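Local coordinates for periplasmic solute binding protein (Pectobacterium atrosepticum, PDB 4RY1) that probably captures a sugar in the periplasm and delivers it to an ABC-type importer, at residues 93-96 with 97-100; 319-323 with 324-328; 362-365 with 366-370. All blocks are in the same frame, centred on the assembly; numbering follows the deposited sequence.

Contact 1: 93-96 with 97-100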
ATOM      1  N   ASP A  93      22.730   7.408  -1.159  1.00 23.01           N
ATOM      2  CA  ASP A  93      22.359   6.361  -2.132  1.00 22.43           C
ATOM      3  C   ASP A  93      20.882   6.330  -2.500  1.00 20.64           C
ATOM      4  O   ASP A  93      20.513   5.780  -3.547  1.00 24.47           O
ATOM      5  CB  ASP A  93      22.697   4.963  -1.613  1.00 27.54           C
ATOM      6  CG  ASP A  93      24.182   4.690  -1.547  1.00 39.38           C
ATOM      7  OD1 ASP A  93      24.983   5.405  -2.191  1.00 40.15           O
ATOM      8  OD2 ASP A  93      24.544   3.731  -0.831  1.00 49.08           O
ATOM      9  N   PHE A  94      20.042   6.889  -1.629  1.00 19.56           N
ATOM     10  CA  PHE A  94      18.591   6.783  -1.764  1.00 17.59           C
ATOM     11  C   PHE A  94      18.020   7.941  -2.562  1.00 19.40           C
ATOM     12  O   PHE A  94      18.538   9.051  -2.500  1.00 21.19           O
ATOM     13  CB  PHE A  94      17.915   6.672  -0.395  1.00 18.41           C
ATOM     14  CG  PHE A  94      18.237   5.393   0.314  1.00 17.04           C
ATOM     15  CD1 PHE A  94      19.392   5.287   1.051  1.00 16.66           C
ATOM     16  CD2 PHE A  94      17.412   4.280   0.214  1.00 20.17           C
ATOM     17  CE1 PHE A  94      19.731   4.122   1.689  1.00 17.36           C
ATOM     18  CE2 PHE A  94      17.758   3.097   0.861  1.00 18.65           C
ATOM     19  CZ  PHE A  94      18.901   3.024   1.606  1.00 16.13           C
ATOM     20  N   PRO A  95      16.955   7.688  -3.311  1.00 20.06           N
ATOM     21  CA  PRO A  95      16.402   8.771  -4.106  1.00 20.38           C
ATOM     22  C   PRO A  95      15.950   9.916  -3.194  1.00 20.16           C
ATOM     23  O   PRO A  95      15.267   9.669  -2.199  1.00 18.91           O
ATOM     24  CB  PRO A  95      15.216   8.114  -4.806  1.00 24.93           C
ATOM     25  CG  PRO A  95      15.553   6.659  -4.836  1.00 27.38           C
ATOM     26  CD  PRO A  95      16.260   6.411  -3.544  1.00 22.75           C
ATOM     27  N   PRO A  96      16.360  11.152  -3.489  1.00 21.29           N
ATOM     28  CA  PRO A  96      15.944  12.255  -2.615  1.00 23.18           C
ATOM     29  C   PRO A  96      14.444  12.351  -2.402  1.00 22.30           C
ATOM     30  O   PRO A  96      13.986  12.671  -1.296  1.00 19.09           O
ATOM     31  CB  PRO A  96      16.438  13.488  -3.360  1.00 23.06           C
ATOM     32  CG  PRO A  96      17.623  13.013  -4.119  1.00 27.22           C
ATOM     33  CD  PRO A  96      17.356  11.586  -4.488  1.00 23.57           C
ATOM     34  N   ASN A  97      13.682  12.105  -3.460  1.00 21.70           N
ATOM     35  CA  ASN A  97      12.224  12.131  -3.349  1.00 23.57           C
ATOM     36  C   ASN A  97      11.708  11.101  -2.333  1.00 24.28           C
ATOM     37  O   ASN A  97      10.747  11.365  -1.620  1.00 24.34           O
ATOM     38  CB  ASN A  97      11.549  11.917  -4.719  1.00 34.87           C
ATOM     39  CG  ASN A  97      11.663  13.131  -5.628  1.00 74.57           C
ATOM     40  OD1 ASN A  97      12.115  14.202  -5.206  1.00 44.10           O
ATOM     41  ND2 ASN A  97      11.237  12.972  -6.886  1.00 61.38           N
ATOM     42  N   ALA A  98      12.357   9.937  -2.268  1.00 20.64           N
ATOM     43  CA  ALA A  98      11.968   8.898  -1.325  1.00 18.92           C
ATOM     44  C   ALA A  98      12.204   9.362   0.124  1.00 18.69           C
ATOM     45  O   ALA A  98      11.330   9.229   0.989  1.00 18.65           O
ATOM     46  CB  ALA A  98      12.729   7.610  -1.611  1.00 20.88           C
ATOM     47  N   LEU A  99      13.369   9.945   0.375  1.00 16.14           N
ATOM     48  CA  LEU A  99      13.675  10.468   1.717  1.00 18.76           C
ATOM     49  C   LEU A  99      12.750  11.599   2.147  1.00 16.22           C
ATOM     50  O   LEU A  99      12.355  11.682   3.310  1.00 19.82           O
ATOM     51  CB  LEU A  99      15.126  10.937   1.806  1.00 19.30           C
ATOM     52  CG  LEU A  99      16.161   9.855   1.517  1.00 18.47           C
ATOM     53  CD1 LEU A  99      17.555  10.399   1.777  1.00 21.93           C
ATOM     54  CD2 LEU A  99      15.892   8.621   2.381  1.00 19.59           C
ATOM     55  N   LYS A 100      12.388  12.459   1.203  1.00 19.17           N
ATOM     56  CA  LYS A 100      11.504  13.576   1.505  1.00 17.59           C
ATOM     57  C   LYS A 100      10.167  13.081   2.094  1.00 17.75           C
ATOM     58  O   LYS A 100       9.627  13.720   3.011  1.00 19.10           O
ATOM     59  CB  LYS A 100      11.295  14.451   0.262  1.00 22.30           C
ATOM     60  CG  LYS A 100      10.384  15.658   0.458  1.00 30.41           C
ATOM     61  CD  LYS A 100      10.954  16.732   1.380  1.00 39.35           C
ATOM     62  CE  LYS A 100      10.393  18.101   1.008  1.00 57.13           C
ATOM     63  NZ  LYS A 100      10.824  19.199   1.917  1.00 59.70           N
TER
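P95 and A98 meet at the start of helix 96-100, where P95 O, from the N-cap residue, accepts the amides of the first helical turn. P95 O accepts L99 N at 3.2 Å, with 163° at the hydrogen, and the same oxygen receives a weaker, bent bond from A98 N at 2.9 Å. One residue on, P96 O accepts K100 N at 3.0 Å, which continues the i to i+4 pattern. Proline suits position 96, the first helical residue: it has no N-H to offer, none is needed there, and its ring holds phi at a helical -54°.

The apolar contacts lie beside these bonds. CB of P95 rests 4.1 Å from CB of A98, a methyl small enough to sit close to the chain before the helix. L99 reaches back over the turn: with CG anti to its own carbonyl carbon (chi1 -59°), it sets CD2 3.9 Å from CB of F94. That methyl approaches the F94 ring obliquely.

F94 and L99 touch L111, and A98 touches M115, of strand 107-123. The F94 ring also packs on A327 and N328 in the loop before helix 329-337. The short helix thus packs on the strand, while the residues leading into it bring in the loop.

Contact 2: 319-323 with 324-328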
ATOM      1  N   LEU A 319      17.212 -10.618   1.760  1.00  9.58           N
ATOM      2  CA  LEU A 319      15.843 -10.102   1.722  1.00 10.59           C
ATOM      3  C   LEU A 319      15.179 -10.238   0.361  1.00 10.80           C
ATOM      4  O   LEU A 319      13.967 -10.316   0.267  1.00 11.20           O
ATOM      5  CB  LEU A 319      15.793  -8.646   2.175  1.00  9.87           C
ATOM      6  CG  LEU A 319      15.960  -8.486   3.679  1.00 11.56           C
ATOM      7  CD1 LEU A 319      16.157  -7.042   4.102  1.00 13.57           C
ATOM      8  CD2 LEU A 319      14.733  -9.038   4.391  1.00 14.68           C
ATOM      9  N   GLY A 320      15.983 -10.233  -0.691  1.00 10.69           N
ATOM     10  CA  GLY A 320      15.447 -10.290  -2.053  1.00 12.70           C
ATOM     11  C   GLY A 320      14.326  -9.302  -2.240  1.00 10.39           C
ATOM     12  O   GLY A 320      14.457  -8.113  -1.909  1.00 10.77           O
ATOM     13  N   LEU A 321      13.231  -9.779  -2.817  1.00 11.72           N
ATOM     14  CA  LEU A 321      12.066  -8.936  -3.108  1.00 11.24           C
ATOM     15  C   LEU A 321      10.954  -9.062  -2.055  1.00 10.21           C
ATOM     16  O   LEU A 321       9.834  -8.618  -2.294  1.00 11.30           O
ATOM     17  CB  LEU A 321      11.495  -9.269  -4.491  1.00 11.82           C
ATOM     18  CG  LEU A 321      12.461  -8.915  -5.627  1.00 11.56           C
ATOM     19  CD1 LEU A 321      11.919  -9.431  -6.954  1.00 13.35           C
ATOM     20  CD2 LEU A 321      12.657  -7.409  -5.745  1.00 13.15           C
ATOM     21  N   GLN A 322      11.279  -9.580  -0.880  1.00 10.71           N
ATOM     22  CA  GLN A 322      10.263  -9.816   0.145  1.00  9.85           C
ATOM     23  C   GLN A 322       9.652  -8.552   0.758  1.00 11.00           C
ATOM     24  O   GLN A 322       8.590  -8.641   1.373  1.00 11.94           O
ATOM     25  CB  GLN A 322      10.850 -10.688   1.246  1.00 11.56           C
ATOM     26  CG  GLN A 322      11.170 -12.099   0.785  1.00 14.17           C
ATOM     27  CD  GLN A 322       9.948 -12.841   0.317  1.00 16.17           C
ATOM     28  OE1 GLN A 322       8.909 -12.780   0.934  1.00 20.55           O
ATOM     29  NE2 GLN A 322      10.084 -13.537  -0.809  1.00 27.45           N
ATOM     30  N   ASN A 323      10.318  -7.413   0.579  1.00 10.73           N
ATOM     31  CA  ASN A 323       9.785  -6.119   0.988  1.00 11.23           C
ATOM     32  C   ASN A 323       9.528  -5.202  -0.216  1.00 12.76           C
ATOM     33  O   ASN A 323       9.450  -3.986  -0.068  1.00 15.19           O
ATOM     34  CB  ASN A 323      10.754  -5.398   1.926  1.00 11.21           C
ATOM     35  CG  ASN A 323      11.108  -6.175   3.158  1.00 10.92           C
ATOM     36  OD1 ASN A 323      12.306  -6.242   3.572  1.00 15.21           O
ATOM     37  ND2 ASN A 323      10.115  -6.702   3.790  1.00  8.85           N
ATOM     38  N   GLY A 324       9.435  -5.784  -1.405  1.00 11.66           N
ATOM     39  CA  GLY A 324       9.244  -5.012  -2.618  1.00 11.23           C
ATOM     40  C   GLY A 324      10.553  -4.684  -3.308  1.00 11.36           C
ATOM     41  O   GLY A 324      11.610  -5.207  -2.973  1.00 11.84           O
ATOM     42  N   MET A 325      10.462  -3.844  -4.325  1.00 12.23           N
ATOM     43  CA  MET A 325      11.648  -3.453  -5.089  1.00 11.96           C
ATOM     44  C   MET A 325      12.517  -2.485  -4.273  1.00 13.11           C
ATOM     45  O   MET A 325      12.048  -1.415  -3.905  1.00 13.86           O
ATOM     46  CB  MET A 325      11.233  -2.803  -6.412  1.00 12.63           C
ATOM     47  CG  MET A 325      10.587  -3.782  -7.378  1.00 12.54           C
ATOM     48  SD  MET A 325      11.690  -4.920  -8.344  1.00  8.42           S
ATOM     49  CE  MET A 325      12.092  -3.777  -9.736  1.00 13.54           C
ATOM     50  N   PRO A 326      13.773  -2.851  -3.965  1.00 11.04           N
ATOM     51  CA  PRO A 326      14.561  -2.030  -3.023  1.00 11.65           C
ATOM     52  C   PRO A 326      14.630  -0.565  -3.386  1.00 12.47           C
ATOM     53  O   PRO A 326      14.839  -0.214  -4.555  1.00 14.35           O
ATOM     54  CB  PRO A 326      15.937  -2.646  -3.119  1.00 12.96           C
ATOM     55  CG  PRO A 326      15.647  -4.088  -3.361  1.00 13.26           C
ATOM     56  CD  PRO A 326      14.457  -4.124  -4.255  1.00 12.18           C
ATOM     57  N   ALA A 327      14.480   0.276  -2.367  1.00 14.75           N
ATOM     58  CA  ALA A 327      14.583   1.715  -2.538  1.00 15.37           C
ATOM     59  C   ALA A 327      15.974   2.145  -3.019  1.00 13.06           C
ATOM     60  O   ALA A 327      16.115   3.098  -3.781  1.00 17.19           O
ATOM     61  CB  ALA A 327      14.242   2.413  -1.224  1.00 16.42           C
ATOM     62  N   ASN A 328      17.006   1.452  -2.553  1.00 12.14           N
ATOM     63  CA  ASN A 328      18.388   1.758  -2.958  1.00 13.63           C
ATOM     64  C   ASN A 328      18.612   1.224  -4.378  1.00 14.56           C
ATOM     65  O   ASN A 328      18.533   0.014  -4.579  1.00 12.34           O
ATOM     66  CB  ASN A 328      19.365   1.074  -2.009  1.00 15.11           C
ATOM     67  CG  ASN A 328      20.811   1.456  -2.295  1.00 18.09           C
ATOM     68  OD1 ASN A 328      21.132   1.898  -3.403  1.00 17.75           O
ATOM     69  ND2 ASN A 328      21.668   1.369  -1.286  1.00 21.06           N
TER
HETATM   70  O   HOH W   1      12.688  -6.380  -0.753  1.00 11.28           O
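G324 and L321 close the second of two beta turns that run one into the other in the loop linking helix 313-319 to helix 329-337. The first, a type II' turn from L319 to Q322, begins as the helix ends; its second residue is G320, whose positive phi (48°) with psi near -132° is a conformation readily adopted by glycine. The second is a type I turn from L321 to G324, tied by G324 N to L321 O at 3.0 Å. This bond is fairly straight at the hydrogen (159°). G324 then leaves the turn with an extended, positive-phi backbone; glycine suits these backbone angles, where a CB would crowd N323 O.

Among the side chains, L321 carries the contact. Its CG lies anti to its carbonyl carbon, and the CD2 methyl lies alongside the second segment, 3.7 Å from M325 SD and 4.0 Å from P326 CD. L321 and M325 run next to each other in the same direction, and the methionine chain bends at chi2 and chi3, a flexibility that fits its sulfur beside the branched leucine. Both residues touch L347 of helix 346-356, while L321 and P326 share L335 of helix 329-337, so the turn packs against both helices. N328 ends the loop as N-cap, OD1 accepting K330 N.

One bound water fastens the two halves of the loop together: it donates to G320 O and to G324 O, both at 2.7 Å, and accepts N323 N at 2.9 Å.

Contact 3: 362-365 with 366-370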
ATOM      1  N   VAL A 362      -0.114  15.715  -8.160  1.00 19.31           N
ATOM      2  CA  VAL A 362      -1.148  15.802  -7.141  1.00 18.91           C
ATOM      3  C   VAL A 362      -0.685  14.926  -5.966  1.00 19.00           C
ATOM      4  O   VAL A 362      -0.629  13.700  -6.073  1.00 20.58           O
ATOM      5  CB  VAL A 362      -2.515  15.329  -7.673  1.00 20.96           C
ATOM      6  CG1 VAL A 362      -3.595  15.428  -6.607  1.00 21.13           C
ATOM      7  CG2 VAL A 362      -2.928  16.135  -8.893  1.00 23.86           C
ATOM      8  N   ALA A 363      -0.375  15.571  -4.846  1.00 20.43           N
ATOM      9  CA  ALA A 363       0.156  14.888  -3.668  1.00 20.08           C
ATOM     10  C   ALA A 363      -0.808  13.847  -3.119  1.00 19.20           C
ATOM     11  O   ALA A 363      -2.013  14.034  -3.152  1.00 21.91           O
ATOM     12  CB  ALA A 363       0.469  15.910  -2.575  1.00 27.73           C
ATOM     13  N   VAL A 364      -0.225  12.772  -2.588  1.00 19.61           N
ATOM     14  CA  VAL A 364      -0.929  11.745  -1.840  1.00 17.10           C
ATOM     15  C   VAL A 364      -0.756  12.111  -0.361  1.00 16.85           C
ATOM     16  O   VAL A 364       0.375  12.287   0.109  1.00 19.91           O
ATOM     17  CB  VAL A 364      -0.346  10.345  -2.144  1.00 20.91           C
ATOM     18  CG1 VAL A 364      -1.024   9.269  -1.308  1.00 22.53           C
ATOM     19  CG2 VAL A 364      -0.460  10.047  -3.641  1.00 36.14           C
ATOM     20  N   SER A 365      -1.872  12.249   0.345  1.00 16.88           N
ATOM     21  CA  SER A 365      -1.876  12.591   1.756  1.00 16.37           C
ATOM     22  C   SER A 365      -1.896  11.329   2.583  1.00 15.29           C
ATOM     23  O   SER A 365      -2.686  10.419   2.306  1.00 17.22           O
ATOM     24  CB  SER A 365      -3.123  13.390   2.108  1.00 17.29           C
ATOM     25  OG  SER A 365      -3.111  13.694   3.477  1.00 16.23           O
ATOM     26  N   PRO A 366      -1.063  11.267   3.631  1.00 15.03           N
ATOM     27  CA  PRO A 366      -1.185  10.093   4.497  1.00 14.16           C
ATOM     28  C   PRO A 366      -2.565   9.992   5.159  1.00 14.78           C
ATOM     29  O   PRO A 366      -2.968   8.899   5.623  1.00 15.09           O
ATOM     30  CB  PRO A 366      -0.083  10.325   5.526  1.00 13.71           C
ATOM     31  CG  PRO A 366       0.111  11.805   5.571  1.00 16.13           C
ATOM     32  CD  PRO A 366      -0.066  12.230   4.142  1.00 15.47           C
ATOM     33  N   PHE A 367      -3.270  11.122   5.241  1.00 14.90           N
ATOM     34  CA  PHE A 367      -4.568  11.134   5.911  1.00 16.76           C
ATOM     35  C   PHE A 367      -5.666  10.427   5.133  1.00 16.14           C
ATOM     36  O   PHE A 367      -6.673  10.046   5.719  1.00 17.64           O
ATOM     37  CB  PHE A 367      -4.960  12.563   6.264  1.00 15.40           C
ATOM     38  CG  PHE A 367      -4.005  13.194   7.229  1.00 15.24           C
ATOM     39  CD1 PHE A 367      -3.963  12.785   8.555  1.00 16.26           C
ATOM     40  CD2 PHE A 367      -3.120  14.162   6.809  1.00 16.83           C
ATOM     41  CE1 PHE A 367      -3.044  13.324   9.435  1.00 17.13           C
ATOM     42  CE2 PHE A 367      -2.222  14.726   7.685  1.00 15.09           C
ATOM     43  CZ  PHE A 367      -2.180  14.308   9.003  1.00 16.65           C
ATOM     44  N   MET A 368      -5.461  10.235   3.828  1.00 16.53           N
ATOM     45  CA  MET A 368      -6.397   9.422   3.030  0.50 15.69           C
ATOM     46  C   MET A 368      -6.473   7.984   3.546  1.00 16.82           C
ATOM     47  O   MET A 368      -7.508   7.310   3.381  1.00 17.05           O
ATOM     48  CB  MET A 368      -6.086   9.502   1.524  0.50 16.86           C
ATOM     49  CG  MET A 368      -5.070   8.512   0.956  0.50 18.79           C
ATOM     50  SD  MET A 368      -5.008   8.453  -0.859  0.50 16.90           S
ATOM     51  CE  MET A 368      -6.759   8.265  -1.110  0.50 14.21           C
ATOM     52  N   GLU A 369      -5.397   7.528   4.192  0.50 14.48           N
ATOM     53  CA  GLU A 369      -5.361   6.186   4.804  0.50 15.59           C
ATOM     54  C   GLU A 369      -5.691   6.161   6.301  0.50 15.68           C
ATOM     55  O   GLU A 369      -5.526   5.131   6.950  0.50 16.54           O
ATOM     56  CB  GLU A 369      -4.017   5.512   4.552  0.50 15.07           C
ATOM     57  CG  GLU A 369      -3.639   5.515   3.086  0.50 17.38           C
ATOM     58  CD  GLU A 369      -2.788   4.330   2.684  0.50 26.97           C
ATOM     59  OE1 GLU A 369      -2.518   3.453   3.531  0.50 14.52           O
ATOM     60  OE2 GLU A 369      -2.390   4.274   1.504  0.50 25.11           O
ATOM     61  N   ASN A 370      -6.180   7.277   6.845  1.00 14.91           N
ATOM     62  CA  ASN A 370      -6.590   7.323   8.255  1.00 15.65           C
ATOM     63  C   ASN A 370      -7.610   6.204   8.494  1.00 14.52           C
ATOM     64  O   ASN A 370      -8.563   6.087   7.722  1.00 16.25           O
ATOM     65  CB  ASN A 370      -7.180   8.701   8.588  1.00 17.53           C
ATOM     66  CG  ASN A 370      -7.801   8.768   9.967  1.00 17.71           C
ATOM     67  OD1 ASN A 370      -8.922   8.313  10.162  1.00 19.14           O
ATOM     68  ND2 ASN A 370      -7.100   9.381  10.917  1.00 20.68           N
TER
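S365 and F367 meet at the head of a 3-10 turn, 366-368, in the loop between helices 346-356 and 371-385. S365 accepts two hydrogen bonds from this turn. The serine hydroxyl, turned opposite its own backbone N (chi1 179°), swings forward to accept F367 N at 3.1 Å, while the carbonyl oxygen S365 O accepts M368 N at 3.2 Å. Serine is apt because its short side chain can fold onto the turn, and P366 suits the first position since its ring fixes phi and brings no N-H to be satisfied. The hydroxyl is gripped a second time by E190 OE2, which ties the serine to a neighbouring loop.

Apolar packing flanks these bonds. V364 CG1 lies 4.1 Å from M368 SD in one of the two conformers of the methionine, and both side chains touch R176 of helix 169-183. P366 and F367 instead pack on P70 and R74 of helix 69-74.

The F367 ring meets the serine hydroxyl at its edge, near the ring plane, with CD2 3.4 Å from S365 OG.

How the contacts relate
Contacts 1 and 2, far apart in sequence, touch in space: their centres are about 15 Å apart. CD of P95 lies 3.3 Å from A327 O, and the F94 ring touches CB of both A327 and N328, its CD2 3.9 Å from A327 CB and its CE2 3.9 Å from N328 CB. Strand 107-123 joins them further, since F94 packs on L111 while A327 bonds to I113 through the backbone. Contact 3 stands apart, about 19 Å from contact 1 and 23 Å from contact 2 between centres, on the opposite side of the chain's centre from contact 2. A glycerol, probably from crystallisation, lies about 4 Å from the E369 side chain of contact 3; such molecules can mark a pocket.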